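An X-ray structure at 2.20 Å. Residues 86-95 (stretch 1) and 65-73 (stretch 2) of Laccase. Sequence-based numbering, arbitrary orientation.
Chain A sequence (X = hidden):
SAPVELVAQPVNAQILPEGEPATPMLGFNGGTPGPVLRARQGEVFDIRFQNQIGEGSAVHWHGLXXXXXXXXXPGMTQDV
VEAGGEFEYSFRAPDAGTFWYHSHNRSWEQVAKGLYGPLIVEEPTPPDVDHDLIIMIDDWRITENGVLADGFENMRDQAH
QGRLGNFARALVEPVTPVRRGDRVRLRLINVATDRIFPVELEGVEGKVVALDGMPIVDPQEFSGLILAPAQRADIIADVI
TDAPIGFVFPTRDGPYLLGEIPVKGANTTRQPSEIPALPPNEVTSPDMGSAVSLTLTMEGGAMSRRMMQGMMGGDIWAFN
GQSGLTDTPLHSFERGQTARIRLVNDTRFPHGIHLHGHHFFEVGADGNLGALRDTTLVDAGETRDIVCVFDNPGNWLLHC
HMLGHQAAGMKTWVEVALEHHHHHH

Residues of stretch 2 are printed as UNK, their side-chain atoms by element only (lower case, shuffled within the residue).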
ATOM      1  N   GLU A  86      15.815 -19.315   3.300  1.00 42.22           N
ATOM      2  CA  GLU A  86      14.670 -18.903   4.086  1.00 42.33           C
ATOM      3  C   GLU A  86      15.033 -17.774   5.060  1.00 42.56           C
ATOM      4  O   GLU A  86      16.205 -17.512   5.323  1.00 43.94           O
ATOM      5  CB  GLU A  86      14.077 -20.093   4.845  1.00 42.70           C
ATOM      6  CG  GLU A  86      15.057 -20.706   5.788  1.00 48.81           C
ATOM      7  CD  GLU A  86      14.447 -21.770   6.644  1.00 55.07           C
ATOM      8  OE1 GLU A  86      14.179 -22.873   6.120  1.00 55.19           O
ATOM      9  OE2 GLU A  86      14.270 -21.508   7.857  1.00 60.11           O
ATOM     10  N   PHE A  87      14.005 -17.135   5.596  1.00 40.93           N
ATOM     11  CA  PHE A  87      14.159 -16.069   6.566  1.00 41.79           C
ATOM     12  C   PHE A  87      12.938 -16.076   7.462  1.00 41.22           C
ATOM     13  O   PHE A  87      11.798 -16.141   7.006  1.00 39.26           O
ATOM     14  CB  PHE A  87      14.277 -14.686   5.890  1.00 40.30           C
ATOM     15  CG  PHE A  87      14.801 -13.615   6.807  1.00 42.50           C
ATOM     16  CD1 PHE A  87      16.167 -13.322   6.846  1.00 44.13           C
ATOM     17  CD2 PHE A  87      13.938 -12.902   7.646  1.00 40.69           C
ATOM     18  CE1 PHE A  87      16.661 -12.347   7.707  1.00 45.53           C
ATOM     19  CE2 PHE A  87      14.429 -11.934   8.509  1.00 43.01           C
ATOM     20  CZ  PHE A  87      15.787 -11.647   8.534  1.00 45.31           C
ATOM     21  N   GLU A  88      13.191 -15.969   8.748  1.00 42.93           N
ATOM     22  CA  GLU A  88      12.127 -15.956   9.726  1.00 43.66           C
ATOM     23  C   GLU A  88      11.766 -14.502  10.052  1.00 42.46           C
ATOM     24  O   GLU A  88      12.575 -13.764  10.645  1.00 42.98           O
ATOM     25  CB  GLU A  88      12.608 -16.695  10.984  1.00 46.03           C
ATOM     26  CG  GLU A  88      11.501 -17.397  11.744  1.00 49.49           C
ATOM     27  CD  GLU A  88      11.454 -18.901  11.480  0.50 51.36           C
ATOM     28  OE1 GLU A  88      11.799 -19.688  12.396  0.50 52.52           O
ATOM     29  OE2 GLU A  88      11.077 -19.288  10.358  0.50 49.63           O
ATOM     30  N   TYR A  89      10.584 -14.065   9.623  1.00 40.65           N
ATOM     31  CA  TYR A  89      10.128 -12.711  10.001  1.00 40.64           C
ATOM     32  C   TYR A  89       9.219 -12.772  11.203  1.00 41.77           C
ATOM     33  O   TYR A  89       8.161 -13.409  11.176  1.00 42.09           O
ATOM     34  CB  TYR A  89       9.406 -11.991   8.862  1.00 38.32           C
ATOM     35  CG  TYR A  89      10.311 -11.625   7.715  1.00 37.06           C
ATOM     36  CD1 TYR A  89      11.098 -10.462   7.770  1.00 35.48           C
ATOM     37  CD2 TYR A  89      10.390 -12.446   6.563  1.00 33.51           C
ATOM     38  CE1 TYR A  89      11.946 -10.102   6.704  1.00 34.67           C
ATOM     39  CE2 TYR A  89      11.251 -12.095   5.493  1.00 34.01           C
ATOM     40  CZ  TYR A  89      12.014 -10.924   5.581  1.00 34.74           C
ATOM     41  OH  TYR A  89      12.833 -10.567   4.547  1.00 36.19           O
ATOM     42  N   SER A  90       9.611 -12.095  12.259  1.00 42.93           N
ATOM     43  CA  SER A  90       8.805 -12.111  13.456  1.00 44.38           C
ATOM     44  C   SER A  90       8.734 -10.736  14.122  1.00 44.49           C
ATOM     45  O   SER A  90       9.735 -10.228  14.617  1.00 46.13           O
ATOM     46  CB  SER A  90       9.324 -13.179  14.411  1.00 45.64           C
ATOM     47  OG  SER A  90       8.842 -12.910  15.705  1.00 51.95           O
ATOM     48  N   PHE A  91       7.545 -10.145  14.131  1.00 43.16           N
ATOM     49  CA  PHE A  91       7.352  -8.820  14.708  1.00 44.44           C
ATOM     50  C   PHE A  91       5.942  -8.656  15.263  1.00 44.94           C
ATOM     51  O   PHE A  91       4.980  -9.284  14.778  1.00 42.98           O
ATOM     52  CB  PHE A  91       7.597  -7.752  13.635  1.00 42.57           C
ATOM     53  CG  PHE A  91       6.806  -7.984  12.383  1.00 40.22           C
ATOM     54  CD1 PHE A  91       5.551  -7.421  12.231  1.00 38.66           C
ATOM     55  CD2 PHE A  91       7.314  -8.784  11.359  1.00 38.03           C
ATOM     56  CE1 PHE A  91       4.817  -7.649  11.089  1.00 36.09           C
ATOM     57  CE2 PHE A  91       6.587  -9.012  10.210  1.00 35.11           C
ATOM     58  CZ  PHE A  91       5.346  -8.450  10.069  1.00 34.91           C
ATOM     59  N   ARG A  92       5.837  -7.805  16.281  1.00 47.69           N
ATOM     60  CA  ARG A  92       4.552  -7.368  16.831  1.00 49.18           C
ATOM     61  C   ARG A  92       4.043  -6.222  15.960  1.00 48.48           C
ATOM     62  O   ARG A  92       4.815  -5.332  15.594  1.00 50.30           O
ATOM     63  CB  ARG A  92       4.699  -6.932  18.297  1.00 51.56           C
ATOM     64  CG  ARG A  92       4.862  -8.113  19.276  1.00 52.61           C
ATOM     65  CD  ARG A  92       4.662  -7.717  20.769  1.00 55.74           C
ATOM     66  NE  ARG A  92       4.967  -8.814  21.704  1.00 53.88           N
ATOM     67  CZ  ARG A  92       4.101  -9.760  22.065  0.60 53.92           C
ATOM     68  NH1 ARG A  92       2.862  -9.751  21.582  0.60 51.10           N
ATOM     69  NH2 ARG A  92       4.471 -10.717  22.922  0.60 54.26           N
ATOM     70  N   ALA A  93       2.769  -6.254  15.582  1.00 47.68           N
ATOM     71  CA  ALA A  93       2.185  -5.149  14.826  1.00 46.55           C
ATOM     72  C   ALA A  93       1.484  -4.213  15.800  1.00 47.89           C
ATOM     73  O   ALA A  93       0.546  -4.619  16.485  1.00 50.23           O
ATOM     74  CB  ALA A  93       1.226  -5.658  13.744  1.00 44.96           C
ATOM     75  N   PRO A  94       1.961  -2.963  15.908  1.00 47.92           N
ATOM     76  CA  PRO A  94       1.452  -2.096  16.969  1.00 49.23           C
ATOM     77  C   PRO A  94       0.275  -1.214  16.518  1.00 48.58           C
ATOM     78  O   PRO A  94      -0.393  -0.607  17.358  1.00 49.21           O
ATOM     79  CB  PRO A  94       2.677  -1.230  17.305  1.00 50.37           C
ATOM     80  CG  PRO A  94       3.342  -1.064  15.933  1.00 48.23           C
ATOM     81  CD  PRO A  94       3.087  -2.340  15.179  1.00 46.71           C
ATOM     82  N   ASP A  95       0.044  -1.112  15.210  1.00 45.40           N
ATOM     83  CA  ASP A  95      -1.051  -0.273  14.708  1.00 45.65           C
ATOM     84  C   ASP A  95      -2.093  -1.034  13.953  1.00 44.21           C
ATOM     85  O   ASP A  95      -1.769  -1.864  13.092  1.00 43.99           O
ATOM     86  CB  ASP A  95      -0.551   0.848  13.810  1.00 44.82           C
ATOM     87  CG  ASP A  95       0.637   1.526  14.365  1.00 46.51           C
ATOM     88  OD1 ASP A  95       0.531   2.103  15.458  1.00 48.22           O
ATOM     89  OD2 ASP A  95       1.699   1.451  13.717  1.00 46.79           O
ATOM     90  N   UNK A  65       5.464  -0.087  11.550  1.00 44.10           N
ATOM     91  CA  UNK A  65       6.353   0.572  12.474  1.00 46.61           C
ATOM     92  C   UNK A  65       6.886  -0.505  13.401  1.00 47.88           C
ATOM     93  O   UNK A  65       6.431  -0.616  14.556  1.00 50.03           O
ATOM     94  c   UNK A  65       4.981   2.784  12.560  1.00 49.92           C
ATOM     95  c   UNK A  65       3.251   4.998  14.999  1.00 59.17           C
ATOM     96  c   UNK A  65       3.750   3.267  13.320  1.00 51.31           C
ATOM     97  n   UNK A  65       3.634   6.117  15.558  1.00 63.41           N
ATOM     98  n   UNK A  65       4.016   4.491  14.038  1.00 57.31           N
ATOM     99  n   UNK A  65       2.136   4.393  15.422  1.00 58.25           N
ATOM    100  c   UNK A  65       5.578   1.593  13.319  1.00 49.13           C
ATOM    101  N   UNK A  66       7.841  -1.292  12.910  1.00 47.00           N
ATOM    102  CA  UNK A  66       8.270  -2.529  13.590  1.00 47.08           C
ATOM    103  C   UNK A  66       9.765  -2.584  13.898  1.00 48.05           C
ATOM    104  O   UNK A  66      10.519  -1.669  13.538  1.00 47.72           O
ATOM    105  c   UNK A  66       7.906  -3.778  12.748  1.00 45.56           C
ATOM    106  c   UNK A  66       8.621  -3.748  11.381  1.00 42.98           C
ATOM    107  c   UNK A  66       8.489  -5.049  10.562  1.00 40.86           C
ATOM    108  c   UNK A  66       6.395  -3.902  12.618  1.00 44.75           C
ATOM    109  N   UNK A  67      10.186  -3.671  14.555  1.00 48.37           N
ATOM    110  CA  UNK A  67      11.606  -3.936  14.775  1.00 49.81           C
ATOM    111  C   UNK A  67      12.381  -3.885  13.447  1.00 47.90           C
ATOM    112  O   UNK A  67      12.013  -4.542  12.453  1.00 45.99           O
ATOM    113  o   UNK A  67      13.446  -6.962  15.882  1.00 56.99           O
ATOM    114  o   UNK A  67      14.191  -4.983  15.251  1.00 54.30           O
ATOM    115  c   UNK A  67      13.251  -5.763  15.541  1.00 54.29           C
ATOM    116  c   UNK A  67      11.787  -5.279  15.495  1.00 51.37           C
ATOM    117  N   UNK A  68      13.443  -3.085  13.457  1.00 48.32           N
ATOM    118  CA  UNK A  68      14.254  -2.784  12.285  1.00 46.25           C
ATOM    119  C   UNK A  68      14.838  -4.016  11.615  1.00 44.81           C
ATOM    120  O   UNK A  68      14.976  -4.035  10.403  1.00 41.68           O
ATOM    121  o   UNK A  68      15.583  -0.834  10.416  1.00 48.90           O
ATOM    122  c   UNK A  68      15.384  -1.802  12.647  1.00 47.46           C
ATOM    123  n   UNK A  68      17.497  -1.388  11.488  1.00 46.33           N
ATOM    124  c   UNK A  68      16.170  -1.297  11.417  1.00 48.32           C
ATOM    125  N   UNK A  69      15.179  -5.028  12.426  1.00 46.18           N
ATOM    126  CA  UNK A  69      15.827  -6.246  11.943  1.00 45.82           C
ATOM    127  C   UNK A  69      14.907  -6.999  10.994  1.00 43.52           C
ATOM    128  O   UNK A  69      15.371  -7.861  10.237  1.00 42.59           O
ATOM    129  c   UNK A  69      16.258  -7.149  13.110  1.00 47.55           C
ATOM    130  N   UNK A  70      13.623  -6.632  11.036  1.00 41.82           N
ATOM    131  CA  UNK A  70      12.579  -7.303  10.315  1.00 40.47           C
ATOM    132  C   UNK A  70      12.057  -6.521   9.079  1.00 39.26           C
ATOM    133  O   UNK A  70      11.103  -6.962   8.428  1.00 37.89           O
ATOM    134  s   UNK A  70      12.299 -10.164  11.770  1.00 47.84           S
ATOM    135  c   UNK A  70      14.039 -10.222  12.240  1.00 48.87           C
ATOM    136  c   UNK A  70      11.428  -7.584  11.269  1.00 41.42           C
ATOM    137  c   UNK A  70      11.717  -8.583  12.415  1.00 43.61           C
ATOM    138  N   UNK A  71      12.693  -5.389   8.752  1.00 39.48           N
ATOM    139  CA  UNK A  71      12.170  -4.413   7.770  1.00 37.67           C
ATOM    140  C   UNK A  71      12.309  -4.888   6.308  1.00 35.91           C
ATOM    141  O   UNK A  71      11.602  -4.408   5.417  1.00 33.44           O
ATOM    142  o   UNK A  71      13.007  -1.155   6.537  1.00 41.40           O
ATOM    143  c   UNK A  71      12.262  -1.910   7.215  1.00 39.63           C
ATOM    144  c   UNK A  71      12.905  -3.086   7.962  1.00 39.00           C
ATOM    145  o   UNK A  71      11.034  -1.709   7.320  1.00 40.89           O
ATOM    146  N   UNK A  72      13.243  -5.806   6.070  1.00 36.99           N
ATOM    147  CA  UNK A  72      13.363  -6.489   4.775  1.00 36.66           C
ATOM    148  C   UNK A  72      14.166  -5.743   3.725  1.00 37.08           C
ATOM    149  O   UNK A  72      13.846  -5.795   2.544  1.00 36.18           O
ATOM    150  N   UNK A  73      15.224  -5.059   4.149  1.00 39.14           N
ATOM    151  CA  UNK A  73      16.084  -4.304   3.243  1.00 39.39           C
ATOM    152  C   UNK A  73      17.466  -4.955   3.193  1.00 41.25           C
ATOM    153  O   UNK A  73      18.289  -4.684   4.051  1.00 43.96           O
ATOM    154  c   UNK A  73      14.837  -2.177   3.812  1.00 38.15           C
ATOM    155  c   UNK A  73      17.046  -2.000   2.659  1.00 40.41           C
ATOM    156  c   UNK A  73      16.205  -2.797   3.674  1.00 40.84           C
TER
HETATM  157  O   HOH W   1       2.627  -0.031  11.821  1.00 10.55           O
HETATM  158  O   HOH W   2      10.479  -8.468  16.512  1.00 18.71           O
HETATM  159  O   HOH W   3       8.234  -5.473  16.339  1.00 24.48           O

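Position 65 carries seven side-chain atoms: three carbons, a nitrogen, then a carbon bearing two more nitrogens. One terminal nitrogen lies 2.8 Å from OD1 of Asp95. That is a guanidinium on a three-carbon chain, so the residue is Arg65. The nitrogen is NH1, which donates a hydrogen bond to OD1 of Asp95, and opposite charges make this a salt bridge. The carboxylate oxygen lies at the edge of the guanidinium, near its plane, where the N-H groups point. Water 1 adds a second link: it accepts from the backbone N of Arg65 (2.9 Å to the water O) and donates to OD2 of Asp95 (2.6 Å to the water O). Pro94 packs here too, with its CG 3.4 Å from the backbone O of Arg65.

Position 66 has four carbons, forked at the first, with one arm two carbons long. The carbon of the short arm lies 3.6 Å from CD1 of Phe91. This is Ile66, and that carbon is CG2. Its CD1 sits over one face of the Phe91 ring, 4.0 Å from the centroid, in a CH-pi contact.

Position 67 has two carbons, the second carrying two oxygens. It has no direct contact with stretch 1 within 4.5 Å and reaches it through water. The group is a carboxylate, hence Asp67. Water 2 donates to O of Ser90 and, weakly, to OD2 of Asp67. Water 3 accepts from N of Asp67 and, weakly, from N of Arg92.

Position 68 has two carbons, the second carrying one oxygen and one nitrogen. It is out of reach of stretch 1. It is Asn68.

Position 69 has a single carbon, which makes no contact with stretch 1. The backbone O lies 4.2 Å from CZ of Phe87. The residue is Ala69. Its N donates to OD1 of Asp67 at 3.0 Å.

Position 70 is an unbranched chain of two carbons, a sulfur and a carbon. The sulfur lies 3.3 Å from N of Ser90, and the end carbon 4.1 Å from CE2 of Phe87. This is Met70. The backbone N of Ser90 donates a weak hydrogen bond to its SD, which also lies 4.2 Å from CD1 of Tyr89.

Position 71 again shows two carbons and two oxygens, and points away from stretch 1. It is Asp71.

Position 72 has no side-chain atoms and a positive phi of 85°, which favours glycine. Its CA lies 4.1 Å from OH of Tyr89. It is Gly72.

Position 73 has one carbon carrying two more, and also points away. It is Val73.

The contact buries 512 Å² in all. Met70 and Ile66 pack against the aromatic residues of the strand, while the Arg65–Asp95 salt bridge ties the loop to the residues beyond the strand. Waters join polar groups between the stretches.

Stretch 2, residues 65-73: RIDNAMDGV
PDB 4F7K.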